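Local coordinates for cell surface protein (Putative S-layer protein) (Clostridioides difficile R20291, PDB 5NJL) that is a cell-wall-associated, putative S-layer protein with an extended three-domain fold that shows cell adhesion in vitro and probably acts as an adhesin, at residues A[236-248]-A[256-268]. Numbering follows the deposited sequence.
Sequences MVANGTSKSISDI and GKYKFTIKYTDAS. With SO4 (sulfate ion), chain N; SO4 (sulfate ion), chain S.
Tyr264 lays its ring against the last turn of helix 232-238, with Val237 CA over one face and Gly240 CA 3.6 Å from Tyr264 CD2. CG sits between the backbone N and the carbonyl carbon (chi1 69°), which turns the ring toward the helix end. Gly240, with no side chain, lets the backbone come this close to the ring. Val237, a compact branched residue, divides its methyls: CG1 meets Ile262 CD1 at 3.6 Å, the two side chains crossing at about a right angle, while CG2 lies 4.0 Å from Tyr264 OH. Ile262 also runs side by side with Ile245, and Phe260 CD2 touches Ile245 CG2, extending this apolar layer toward helix 281-291.

Backbone bonds join Thr241 with Thr265 and Ser244 with Lys263. Between these pairs the register slips by one residue, a beta bulge at the corner where Ser242 N gives a nearly straight bond (170°) to a sulfate ion, probably from the crystallisation liquor. Farther along, Ser246 N gives to Thr261 O, and in return Thr261 N gives to Ser246 OG at 2.9 Å, the hydroxyl replacing a backbone carbonyl. The arrangement is an antiparallel beta hairpin in which 243-245 forms the edge strand of a four-stranded mixed sheet, with helices packed on its apolar face.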
loop_
_atom_site.group_PDB
_atom_site.type_symbol
_atom_site.label_atom_id
_atom_site.label_comp_id
_atom_site.label_asym_id
_atom_site.label_seq_id
_atom_site.Cartn_x
_atom_site.Cartn_y
_atom_site.Cartn_z
ATOM N N MET A 236 -41.546 -3.370 -11.017
ATOM C CA MET A 236 -41.371 -4.004 -9.703
ATOM C C MET A 236 -40.370 -3.202 -8.833
ATOM O O MET A 236 -40.612 -2.911 -7.652
ATOM C CB MET A 236 -40.901 -5.449 -9.927
ATOM C CG MET A 236 -40.740 -6.312 -8.690
ATOM S SD MET A 236 -40.405 -8.020 -9.208
ATOM C CE MET A 236 -38.801 -7.905 -10.015
ATOM N N VAL A 237 -39.281 -2.779 -9.464
ATOM C CA VAL A 237 -38.249 -1.972 -8.793
ATOM C C VAL A 237 -38.856 -0.642 -8.388
ATOM O O VAL A 237 -38.799 -0.255 -7.221
ATOM C CB VAL A 237 -37.012 -1.756 -9.697
ATOM C CG1 VAL A 237 -35.997 -0.813 -9.026
ATOM C CG2 VAL A 237 -36.348 -3.086 -10.027
ATOM N N ALA A 238 -39.509 0.033 -9.332
ATOM C CA ALA A 238 -40.160 1.311 -9.033
ATOM C C ALA A 238 -41.201 1.197 -7.925
ATOM O O ALA A 238 -41.393 2.142 -7.177
ATOM C CB ALA A 238 -40.776 1.909 -10.289
ATOM N N ASN A 239 -41.853 0.032 -7.801
ATOM C CA ASN A 239 -42.828 -0.205 -6.725
ATOM C C ASN A 239 -42.205 -0.690 -5.399
ATOM O O ASN A 239 -42.922 -0.936 -4.426
ATOM C CB ASN A 239 -43.914 -1.199 -7.202
ATOM C CG ASN A 239 -44.837 -0.596 -8.256
ATOM O OD1 ASN A 239 -45.230 0.557 -8.149
ATOM N ND2 ASN A 239 -45.186 -1.384 -9.274
ATOM N N GLY A 240 -40.884 -0.830 -5.341
ATOM C CA GLY A 240 -40.230 -1.094 -4.063
ATOM C C GLY A 240 -40.470 0.053 -3.104
ATOM O O GLY A 240 -40.730 1.178 -3.541
ATOM N N THR A 241 -40.365 -0.219 -1.809
ATOM C CA THR A 241 -40.542 0.794 -0.775
ATOM C C THR A 241 -39.188 1.241 -0.208
ATOM O O THR A 241 -38.160 0.607 -0.474
ATOM C CB THR A 241 -41.470 0.308 0.346
ATOM O OG1 THR A 241 -40.958 -0.894 0.929
ATOM C CG2 THR A 241 -42.882 0.053 -0.210
ATOM N N SER A 242 -39.205 2.357 0.533
ATOM C CA SER A 242 -38.003 2.991 1.112
ATOM C C SER A 242 -36.879 3.087 0.090
ATOM O O SER A 242 -35.761 2.616 0.331
ATOM C CB SER A 242 -37.523 2.230 2.341
ATOM O OG SER A 242 -38.583 1.977 3.241
ATOM N N LYS A 243 -37.221 3.633 -1.069
ATOM C CA LYS A 243 -36.305 3.735 -2.183
ATOM C C LYS A 243 -35.305 4.853 -1.902
ATOM O O LYS A 243 -35.687 5.918 -1.413
ATOM C CB LYS A 243 -37.035 4.057 -3.480
ATOM C CG LYS A 243 -37.731 2.878 -4.136
ATOM C CD LYS A 243 -38.466 3.305 -5.394
ATOM C CE LYS A 243 -39.722 4.090 -5.044
ATOM N NZ LYS A 243 -40.480 4.490 -6.249
ATOM N N SER A 244 -34.040 4.592 -2.190
ATOM C CA SER A 244 -33.048 5.663 -2.311
ATOM C C SER A 244 -32.260 5.388 -3.580
ATOM O O SER A 244 -31.747 4.283 -3.770
ATOM C CB SER A 244 -32.151 5.763 -1.069
ATOM O OG SER A 244 -31.333 4.626 -0.936
ATOM N N ILE A 245 -32.218 6.384 -4.464
ATOM C CA ILE A 245 -31.538 6.274 -5.751
ATOM C C ILE A 245 -30.300 7.186 -5.713
ATOM O O ILE A 245 -30.408 8.365 -5.386
ATOM C CB ILE A 245 -32.489 6.651 -6.915
ATOM C CG1 ILE A 245 -33.640 5.631 -7.022
ATOM C CG2 ILE A 245 -31.726 6.717 -8.230
ATOM C CD1 ILE A 245 -34.805 6.061 -7.899
ATOM N N SER A 246 -29.138 6.626 -6.047
ATOM C CA SER A 246 -27.866 7.340 -5.948
ATOM C C SER A 246 -27.595 8.212 -7.170
ATOM O O SER A 246 -28.366 8.213 -8.133
ATOM C CB SER A 246 -26.715 6.350 -5.748
ATOM O OG SER A 246 -26.310 5.738 -6.964
ATOM N N ASP A 247 -26.474 8.932 -7.100
ATOM C CA ASP A 247 -26.042 9.898 -8.116
ATOM C C ASP A 247 -26.013 9.421 -9.545
ATOM O O ASP A 247 -25.391 8.403 -9.864
ATOM C CB ASP A 247 -24.629 10.430 -7.811
ATOM C CG ASP A 247 -24.636 11.582 -6.844
ATOM O OD1 ASP A 247 -25.709 12.206 -6.649
ATOM O OD2 ASP A 247 -23.550 11.864 -6.286
ATOM N N ILE A 248 -26.711 10.204 -10.371
ATOM C CA ILE A 248 -26.525 10.353 -11.826
ATOM C C ILE A 248 -25.584 9.319 -12.481
ATOM O O ILE A 248 -26.014 8.539 -13.344
ATOM C CB ILE A 248 -26.061 11.811 -12.190
ATOM C CG1 ILE A 248 -26.731 12.909 -11.318
ATOM C CG2 ILE A 248 -26.309 12.114 -13.666
ATOM C CD1 ILE A 248 -28.233 13.069 -11.483
ATOM N N GLY A 256 -15.220 1.554 -18.922
ATOM C CA GLY A 256 -16.243 2.179 -19.762
ATOM C C GLY A 256 -17.521 2.431 -18.982
ATOM O O GLY A 256 -18.088 3.529 -19.044
ATOM N N LYS A 257 -17.960 1.408 -18.239
ATOM C CA LYS A 257 -19.257 1.397 -17.547
ATOM C C LYS A 257 -19.433 2.496 -16.498
ATOM O O LYS A 257 -18.599 2.654 -15.612
ATOM C CB LYS A 257 -19.507 0.017 -16.912
ATOM C CG LYS A 257 -19.868 -1.040 -17.945
ATOM C CD LYS A 257 -19.870 -2.463 -17.404
ATOM C CE LYS A 257 -20.615 -3.394 -18.356
ATOM N NZ LYS A 257 -20.389 -4.841 -18.082
ATOM N N TYR A 258 -20.517 3.256 -16.631
ATOM C CA TYR A 258 -21.005 4.167 -15.591
ATOM C C TYR A 258 -22.017 3.357 -14.751
ATOM O O TYR A 258 -22.382 2.247 -15.161
ATOM C CB TYR A 258 -21.685 5.381 -16.233
ATOM C CG TYR A 258 -20.763 6.219 -17.101
ATOM C CD1 TYR A 258 -20.414 5.817 -18.400
ATOM C CD2 TYR A 258 -20.241 7.426 -16.629
ATOM C CE1 TYR A 258 -19.569 6.589 -19.191
ATOM C CE2 TYR A 258 -19.392 8.204 -17.411
ATOM C CZ TYR A 258 -19.060 7.787 -18.690
ATOM O OH TYR A 258 -18.226 8.572 -19.453
ATOM N N LYS A 259 -22.447 3.878 -13.590
ATOM C CA LYS A 259 -23.504 3.229 -12.780
ATOM C C LYS A 259 -24.205 4.103 -11.750
ATOM O O LYS A 259 -23.685 5.140 -11.340
ATOM C CB LYS A 259 -23.033 1.918 -12.123
ATOM C CG LYS A 259 -21.705 1.928 -11.383
ATOM C CD LYS A 259 -21.128 0.511 -11.374
ATOM C CE LYS A 259 -19.758 0.417 -10.721
ATOM N NZ LYS A 259 -19.852 0.163 -9.257
ATOM N N PHE A 260 -25.423 3.681 -11.386
ATOM C CA PHE A 260 -26.134 4.178 -10.205
ATOM C C PHE A 260 -26.751 2.994 -9.438
ATOM O O PHE A 260 -26.786 1.859 -9.932
ATOM C CB PHE A 260 -27.170 5.258 -10.556
ATOM C CG PHE A 260 -28.448 4.735 -11.188
ATOM C CD1 PHE A 260 -28.496 4.406 -12.544
ATOM C CD2 PHE A 260 -29.614 4.609 -10.437
ATOM C CE1 PHE A 260 -29.672 3.940 -13.136
ATOM C CE2 PHE A 260 -30.790 4.144 -11.018
ATOM C CZ PHE A 260 -30.818 3.808 -12.370
ATOM N N THR A 261 -27.186 3.259 -8.212
ATOM C CA THR A 261 -27.731 2.211 -7.355
ATOM C C THR A 261 -29.131 2.603 -6.926
ATOM O O THR A 261 -29.431 3.787 -6.765
ATOM C CB THR A 261 -26.867 1.974 -6.093
ATOM O OG1 THR A 261 -26.755 3.198 -5.360
ATOM C CG2 THR A 261 -25.494 1.470 -6.470
ATOM N N ILE A 262 -29.983 1.593 -6.764
ATOM C CA ILE A 262 -31.299 1.778 -6.171
ATOM C C ILE A 262 -31.343 0.828 -5.001
ATOM O O ILE A 262 -31.182 -0.382 -5.182
ATOM C CB ILE A 262 -32.467 1.390 -7.118
ATOM C CG1 ILE A 262 -32.201 1.862 -8.545
ATOM C CG2 ILE A 262 -33.795 1.937 -6.583
ATOM C CD1 ILE A 262 -32.888 1.010 -9.590
ATOM N N LYS A 263 -31.502 1.379 -3.811
ATOM C CA LYS A 263 -31.787 0.573 -2.627
ATOM C C LYS A 263 -33.296 0.609 -2.471
ATOM O O LYS A 263 -33.908 1.673 -2.591
ATOM C CB LYS A 263 -31.117 1.146 -1.381
ATOM C CG LYS A 263 -29.597 1.090 -1.441
ATOM C CD LYS A 263 -28.926 1.599 -0.160
ATOM C CE LYS A 263 -27.435 1.248 -0.164
ATOM N NZ LYS A 263 -26.712 1.397 1.140
ATOM N N TYR A 264 -33.892 -0.547 -2.211
ATOM C CA TYR A 264 -35.321 -0.609 -1.925
ATOM C C TYR A 264 -35.663 -1.860 -1.134
ATOM O O TYR A 264 -34.870 -2.816 -1.068
ATOM C CB TYR A 264 -36.133 -0.539 -3.227
ATOM C CG TYR A 264 -36.032 -1.756 -4.121
ATOM C CD1 TYR A 264 -34.991 -1.890 -5.028
ATOM C CD2 TYR A 264 -36.996 -2.774 -4.074
ATOM C CE1 TYR A 264 -34.908 -2.988 -5.861
ATOM C CE2 TYR A 264 -36.914 -3.881 -4.907
ATOM C CZ TYR A 264 -35.866 -3.983 -5.791
ATOM O OH TYR A 264 -35.756 -5.056 -6.633
ATOM N N THR A 265 -36.863 -1.852 -0.574
ATOM C CA THR A 265 -37.416 -3.012 0.109
ATOM C C THR A 265 -38.406 -3.691 -0.854
ATOM O O THR A 265 -39.327 -3.025 -1.378
ATOM C CB THR A 265 -38.068 -2.562 1.401
ATOM O OG1 THR A 265 -37.064 -1.948 2.207
ATOM C CG2 THR A 265 -38.664 -3.725 2.175
ATOM N N ASP A 266 -38.193 -4.986 -1.115
ATOM C CA ASP A 266 -38.984 -5.680 -2.131
ATOM C C ASP A 266 -40.332 -6.099 -1.563
ATOM O O ASP A 266 -40.660 -5.791 -0.410
ATOM C CB ASP A 266 -38.194 -6.816 -2.831
ATOM C CG ASP A 266 -38.065 -8.101 -1.995
ATOM O OD1 ASP A 266 -38.718 -8.272 -0.924
ATOM O OD2 ASP A 266 -37.272 -8.972 -2.443
ATOM N N ALA A 267 -41.128 -6.754 -2.391
ATOM C CA ALA A 267 -42.494 -7.154 -2.005
ATOM C C ALA A 267 -42.518 -7.993 -0.715
ATOM O O ALA A 267 -43.439 -7.854 0.073
ATOM C CB ALA A 267 -43.161 -7.910 -3.152
ATOM N N SER A 268 -41.505 -8.845 -0.499
ATOM C CA SER A 268 -41.429 -9.706 0.707
ATOM C C SER A 268 -40.827 -9.024 1.953
ATOM O O SER A 268 -40.733 -9.635 3.032
ATOM C CB SER A 268 -40.643 -11.006 0.408
ATOM O OG SER A 268 -39.257 -10.772 0.151
HETATM S S SO4 N . -25.165 9.479 -3.626
HETATM O O1 SO4 N . -26.414 10.147 -4.070
HETATM O O2 SO4 N . -24.404 10.395 -2.742
HETATM O O3 SO4 N . -24.325 9.145 -4.798
HETATM O O4 SO4 N . -25.476 8.223 -2.895
HETATM S S SO4 S . -41.791 4.559 -0.310
HETATM O O1 SO4 S . -42.007 5.962 0.101
HETATM O O2 SO4 S . -41.505 3.787 0.921
HETATM O O3 SO4 S . -43.017 4.015 -0.933
HETATM O O4 SO4 S . -40.668 4.526 -1.293
HETATM O O HOH W 1 -42.107 -3.349 0.414
HETATM O O HOH W 2 -34.926 -0.186 1.519
#